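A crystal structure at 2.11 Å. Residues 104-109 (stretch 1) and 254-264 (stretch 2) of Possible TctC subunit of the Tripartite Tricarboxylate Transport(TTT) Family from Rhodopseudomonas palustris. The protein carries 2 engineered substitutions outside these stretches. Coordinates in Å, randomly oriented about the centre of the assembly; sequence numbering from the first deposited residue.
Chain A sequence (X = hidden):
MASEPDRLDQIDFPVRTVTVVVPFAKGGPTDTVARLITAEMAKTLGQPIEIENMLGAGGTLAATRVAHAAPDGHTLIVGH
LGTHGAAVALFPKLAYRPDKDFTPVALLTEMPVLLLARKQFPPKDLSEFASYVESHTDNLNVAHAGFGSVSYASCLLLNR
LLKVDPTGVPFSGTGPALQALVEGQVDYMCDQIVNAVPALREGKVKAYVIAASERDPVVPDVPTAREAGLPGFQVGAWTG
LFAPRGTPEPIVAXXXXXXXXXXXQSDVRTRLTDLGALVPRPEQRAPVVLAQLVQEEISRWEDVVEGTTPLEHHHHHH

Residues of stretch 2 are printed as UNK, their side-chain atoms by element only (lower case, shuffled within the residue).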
ATOM      1  N   PRO A 104     -10.795  12.417  -4.581  1.00 24.09           N
ATOM      2  CA  PRO A 104     -10.953  11.007  -4.251  1.00 25.00           C
ATOM      3  C   PRO A 104     -12.080  10.417  -5.105  1.00 23.90           C
ATOM      4  O   PRO A 104     -13.094  11.040  -5.225  1.00 27.51           O
ATOM      5  CB  PRO A 104     -11.347  11.012  -2.765  1.00 25.00           C
ATOM      6  CG  PRO A 104     -11.885  12.404  -2.554  1.00 25.27           C
ATOM      7  CD  PRO A 104     -11.025  13.280  -3.423  1.00 24.17           C
ATOM      8  N   VAL A 105     -11.878   9.234  -5.666  1.00 23.40           N
ATOM      9  CA  VAL A 105     -12.907   8.530  -6.477  1.00 23.70           C
ATOM     10  C   VAL A 105     -13.494   7.406  -5.626  1.00 23.11           C
ATOM     11  O   VAL A 105     -14.736   7.402  -5.439  1.00 22.42           O
ATOM     12  CB  VAL A 105     -12.308   8.034  -7.804  1.00 23.84           C
ATOM     13  CG1 VAL A 105     -13.255   7.145  -8.590  1.00 24.82           C
ATOM     14  CG2 VAL A 105     -11.875   9.210  -8.642  1.00 25.18           C
ATOM     15  N   ALA A 106     -12.636   6.503  -5.127  1.00 22.51           N
ATOM     16  CA  ALA A 106     -13.051   5.204  -4.558  1.00 20.50           C
ATOM     17  C   ALA A 106     -11.937   4.550  -3.729  1.00 20.47           C
ATOM     18  O   ALA A 106     -10.805   4.426  -4.240  1.00 18.89           O
ATOM     19  CB  ALA A 106     -13.465   4.301  -5.688  1.00 19.97           C
ATOM     20  N   LEU A 107     -12.271   4.099  -2.513  1.00 19.13           N
ATOM     21  CA  LEU A 107     -11.502   3.042  -1.804  1.00 20.38           C
ATOM     22  C   LEU A 107     -11.543   1.769  -2.657  1.00 21.77           C
ATOM     23  O   LEU A 107     -12.642   1.374  -3.059  1.00 21.16           O
ATOM     24  CB  LEU A 107     -12.113   2.770  -0.435  1.00 20.47           C
ATOM     25  CG  LEU A 107     -11.387   1.727   0.405  1.00 21.01           C
ATOM     26  CD1 LEU A 107      -9.945   2.135   0.691  1.00 19.71           C
ATOM     27  CD2 LEU A 107     -12.147   1.510   1.697  1.00 21.81           C
ATOM     28  N   LEU A 108     -10.380   1.192  -2.960  1.00 21.60           N
ATOM     29  CA  LEU A 108     -10.249  -0.047  -3.769  1.00 23.21           C
ATOM     30  C   LEU A 108     -10.167  -1.267  -2.860  1.00 24.19           C
ATOM     31  O   LEU A 108     -10.811  -2.290  -3.174  1.00 25.56           O
ATOM     32  CB  LEU A 108      -8.970   0.053  -4.594  1.00 23.01           C
ATOM     33  CG  LEU A 108      -8.941   1.216  -5.568  1.00 21.70           C
ATOM     34  CD1 LEU A 108      -7.695   1.137  -6.444  1.00 21.85           C
ATOM     35  CD2 LEU A 108     -10.212   1.211  -6.406  1.00 21.99           C
ATOM     36  N   THR A 109      -9.361  -1.164  -1.803  1.00 24.72           N
ATOM     37  CA  THR A 109      -9.111  -2.245  -0.834  1.00 24.61           C
ATOM     38  C   THR A 109      -8.433  -1.685   0.411  1.00 26.79           C
ATOM     39  O   THR A 109      -8.017  -0.498   0.430  1.00 25.72           O
ATOM     40  CB  THR A 109      -8.274  -3.369  -1.459  1.00 25.81           C
ATOM     41  OG1 THR A 109      -8.357  -4.493  -0.576  1.00 23.85           O
ATOM     42  CG2 THR A 109      -6.823  -2.996  -1.696  1.00 25.09           C
ATOM     43  N   UNK A 254     -19.406   8.176 -11.933  1.00 25.73           N
ATOM     44  CA  UNK A 254     -19.381   7.071 -12.922  1.00 25.15           C
ATOM     45  C   UNK A 254     -18.149   6.201 -12.666  1.00 23.77           C
ATOM     46  O   UNK A 254     -18.266   4.973 -12.788  1.00 23.71           O
ATOM     47  c   UNK A 254     -20.296   7.015 -16.624  1.00 38.56           C
ATOM     48  c   UNK A 254     -19.399   7.647 -14.340  1.00 29.14           C
ATOM     49  c   UNK A 254     -19.400   6.621 -15.466  1.00 33.05           C
ATOM     50  n   UNK A 254     -19.986   5.083 -18.159  1.00 42.08           N
ATOM     51  c   UNK A 254     -19.795   6.541 -17.974  1.00 41.18           C
ATOM     52  N   UNK A 255     -17.003   6.805 -12.354  1.00 21.24           N
ATOM     53  CA  UNK A 255     -15.776   6.024 -12.056  1.00 21.59           C
ATOM     54  C   UNK A 255     -16.041   5.246 -10.778  1.00 22.06           C
ATOM     55  O   UNK A 255     -15.776   4.032 -10.748  1.00 22.51           O
ATOM     56  c   UNK A 255     -14.569   6.954 -11.914  1.00 21.38           C
ATOM     57  c   UNK A 255     -14.042   7.514 -13.233  1.00 22.42           C
ATOM     58  c   UNK A 255     -12.969   8.565 -12.994  1.00 22.90           C
ATOM     59  c   UNK A 255     -13.515   6.397 -14.120  1.00 22.60           C
ATOM     60  N   UNK A 256     -16.612   5.917  -9.781  1.00 21.72           N
ATOM     61  CA  UNK A 256     -16.867   5.322  -8.448  1.00 22.67           C
ATOM     62  C   UNK A 256     -17.777   4.094  -8.590  1.00 22.03           C
ATOM     63  O   UNK A 256     -17.526   3.059  -7.928  1.00 24.62           O
ATOM     64  c   UNK A 256     -17.881   5.740  -6.204  1.00 24.10           C
ATOM     65  o   UNK A 256     -18.988   5.256  -6.079  1.00 29.64           O
ATOM     66  n   UNK A 256     -16.964   5.710  -5.259  1.00 27.26           N
ATOM     67  c   UNK A 256     -17.489   6.354  -7.514  1.00 23.70           C
ATOM     68  N   UNK A 257     -18.823   4.219  -9.386  1.00 21.73           N
ATOM     69  CA  UNK A 257     -19.807   3.146  -9.635  1.00 22.40           C
ATOM     70  C   UNK A 257     -19.092   2.017 -10.394  1.00 22.85           C
ATOM     71  O   UNK A 257     -19.381   0.842 -10.116  1.00 25.47           O
ATOM     72  c   UNK A 257     -21.003   3.698 -10.387  1.00 21.18           C
ATOM     73  N   UNK A 258     -18.179   2.358 -11.304  1.00 22.46           N
ATOM     74  CA  UNK A 258     -17.381   1.369 -12.069  1.00 22.24           C
ATOM     75  C   UNK A 258     -16.532   0.564 -11.079  1.00 20.45           C
ATOM     76  O   UNK A 258     -16.456  -0.665 -11.192  1.00 19.21           O
ATOM     77  c   UNK A 258     -16.548   2.051 -13.123  1.00 21.32           C
ATOM     78  N   UNK A 259     -15.941   1.231 -10.104  1.00 21.11           N
ATOM     79  CA  UNK A 259     -15.157   0.521  -9.055  1.00 23.06           C
ATOM     80  C   UNK A 259     -16.131  -0.389  -8.311  1.00 24.17           C
ATOM     81  O   UNK A 259     -15.797  -1.563  -8.092  1.00 25.45           O
ATOM     82  c   UNK A 259     -13.379   2.290  -8.798  1.00 24.86           C
ATOM     83  c   UNK A 259     -14.456   1.492  -8.091  1.00 22.41           C
ATOM     84  c   UNK A 259     -13.880   0.770  -6.887  1.00 21.61           C
ATOM     85  N   UNK A 260     -17.295   0.139  -7.941  1.00 25.24           N
ATOM     86  CA  UNK A 260     -18.258  -0.599  -7.093  1.00 26.39           C
ATOM     87  C   UNK A 260     -18.654  -1.898  -7.797  1.00 26.40           C
ATOM     88  O   UNK A 260     -18.635  -2.953  -7.147  1.00 25.43           O
ATOM     89  o   UNK A 260     -20.075  -0.290  -5.608  1.00 27.97           O
ATOM     90  c   UNK A 260     -19.456   0.227  -6.763  1.00 27.27           C
ATOM     91  N   UNK A 261     -19.002  -1.816  -9.080  1.00 26.91           N
ATOM     92  CA  UNK A 261     -19.485  -2.981  -9.873  1.00 27.15           C
ATOM     93  C   UNK A 261     -18.325  -3.963 -10.085  1.00 25.96           C
ATOM     94  O   UNK A 261     -18.582  -5.195 -10.082  1.00 27.49           O
ATOM     95  c   UNK A 261     -20.159  -2.453 -11.141  1.00 29.50           C
ATOM     96  n   UNK A 261     -22.287  -1.587 -13.120  1.00 37.31           N
ATOM     97  c   UNK A 261     -21.480  -1.756 -10.838  1.00 31.90           C
ATOM     98  c   UNK A 261     -21.993  -0.819 -11.920  1.00 34.17           C
ATOM     99  n   UNK A 261     -24.405  -2.272 -12.480  1.00 43.12           N
ATOM    100  n   UNK A 261     -23.527  -2.944 -14.478  1.00 38.05           N
ATOM    101  c   UNK A 261     -23.409  -2.265 -13.353  1.00 39.04           C
ATOM    102  N   UNK A 262     -17.086  -3.453 -10.214  1.00 24.97           N
ATOM    103  CA  UNK A 262     -15.846  -4.258 -10.350  1.00 22.11           C
ATOM    104  C   UNK A 262     -15.600  -5.074  -9.067  1.00 22.26           C
ATOM    105  O   UNK A 262     -15.289  -6.295  -9.157  1.00 21.07           O
ATOM    106  c   UNK A 262     -14.663  -3.370 -10.659  1.00 20.89           C
ATOM    107  N   UNK A 263     -15.695  -4.417  -7.914  1.00 21.43           N
ATOM    108  CA  UNK A 263     -15.558  -5.043  -6.574  1.00 22.41           C
ATOM    109  C   UNK A 263     -16.607  -6.160  -6.388  1.00 23.80           C
ATOM    110  O   UNK A 263     -16.306  -7.114  -5.675  1.00 22.46           O
ATOM    111  c   UNK A 263     -15.716  -3.946  -5.518  1.00 21.72           C
ATOM    112  c   UNK A 263     -13.247  -3.662  -5.219  1.00 20.57           C
ATOM    113  c   UNK A 263     -14.568  -2.946  -5.460  1.00 20.79           C
ATOM    114  c   UNK A 263     -14.831  -1.895  -4.400  1.00 20.40           C
ATOM    115  N   UNK A 264     -17.769  -6.060  -7.040  1.00 26.49           N
ATOM    116  CA  UNK A 264     -18.863  -7.071  -6.979  1.00 28.76           C
ATOM    117  C   UNK A 264     -18.572  -8.290  -7.857  1.00 28.24           C
ATOM    118  O   UNK A 264     -19.284  -9.271  -7.683  1.00 29.07           O
ATOM    119  o   UNK A 264     -21.470  -4.558  -7.055  1.00 31.96           O
ATOM    120  c   UNK A 264     -20.738  -5.430  -6.543  1.00 29.74           C
ATOM    121  o   UNK A 264     -20.397  -5.478  -5.329  1.00 29.76           O
ATOM    122  c   UNK A 264     -20.194  -6.495  -7.462  1.00 30.43           C
TER

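Position 254 opens the segment with four carbons in a row ending in a nitrogen, an unbranched chain that stays out of reach of the strand. That is lysine, Lys254.

Position 255 carries four carbons, forked at the second, and points toward the strand; its CB lies 3.6 Å from CG1 of Val105. A fork at the second carbon makes it leucine, Leu255, with chi1 in m and chi2 in t.

Position 256 has two carbons, the second bearing one oxygen and one nitrogen. The nitrogen stands 2.8 Å from the backbone O of Val105, which accepts a hydrogen bond from it. One oxygen and one nitrogen on the terminal carbon spell an amide, and with two carbons the residue is asparagine, Asn256. Its CA-to-CB bond runs sideways, but a t chi1 brings the amide nearer the strand, and the N-H...O angle of 159° is close to straight.

Positions 257 and 258 each show a single side-chain carbon, and both are out of reach of stretch 1. They are alanines, Ala257 and Ala258.

Position 259 has a first carbon that itself carries two more, three in all, directed toward the strand. Both branch carbons lie about 3.7 Å from CB of Ala106, and one of them also lies 3.7 Å from CD2 of Leu108. Branching at the first carbon means valine, Val259: CG1 and CG2 both pack on Ala106, and CG1 also meets CD2 of Leu108.

Position 260 is one carbon then one oxygen, making no contact with the strand: serine, Ser260, whose hydroxyl is hydrogen-bonded elsewhere in the structure. Position 261 runs three carbons, a nitrogen, then a carbon with two more nitrogens, a guanidinium on an exposed side chain; it is arginine, Arg261. Position 262 has one carbon, buried but not against this strand, and is Ala262.

Position 263 again has four carbons forked at the second, pointing toward the strand, with one tip 3.5 Å from the backbone O of Leu108. It is leucine, Leu263, and that tip is CD2. Position 264 ends the segment with two carbons, the second holding two oxygens, a carboxylate: aspartate, Asp264, exposed and far from the strand.

The rule is periodicity. Leu255, Val259 and Leu263 recur every four residues, close to one helical turn, so all three point toward a strand whose direction lies only 11° from that of the helix. With axes 7.2 Å apart at closest approach, there is little room between the backbones, and the small CB of Ala106 sits where its CA comes 5.5 Å from the CA of Asn256. Leu108 starts sideways, yet its end reaches Val259. Amid these apolar contacts, one hydrogen bond joins the two: Asn256 ND2 donates to O of Val105, tying helix side chain to strand backbone. Altogether 318 Å² is buried.

Stretch 2 254-264: KLNAAVSRALD
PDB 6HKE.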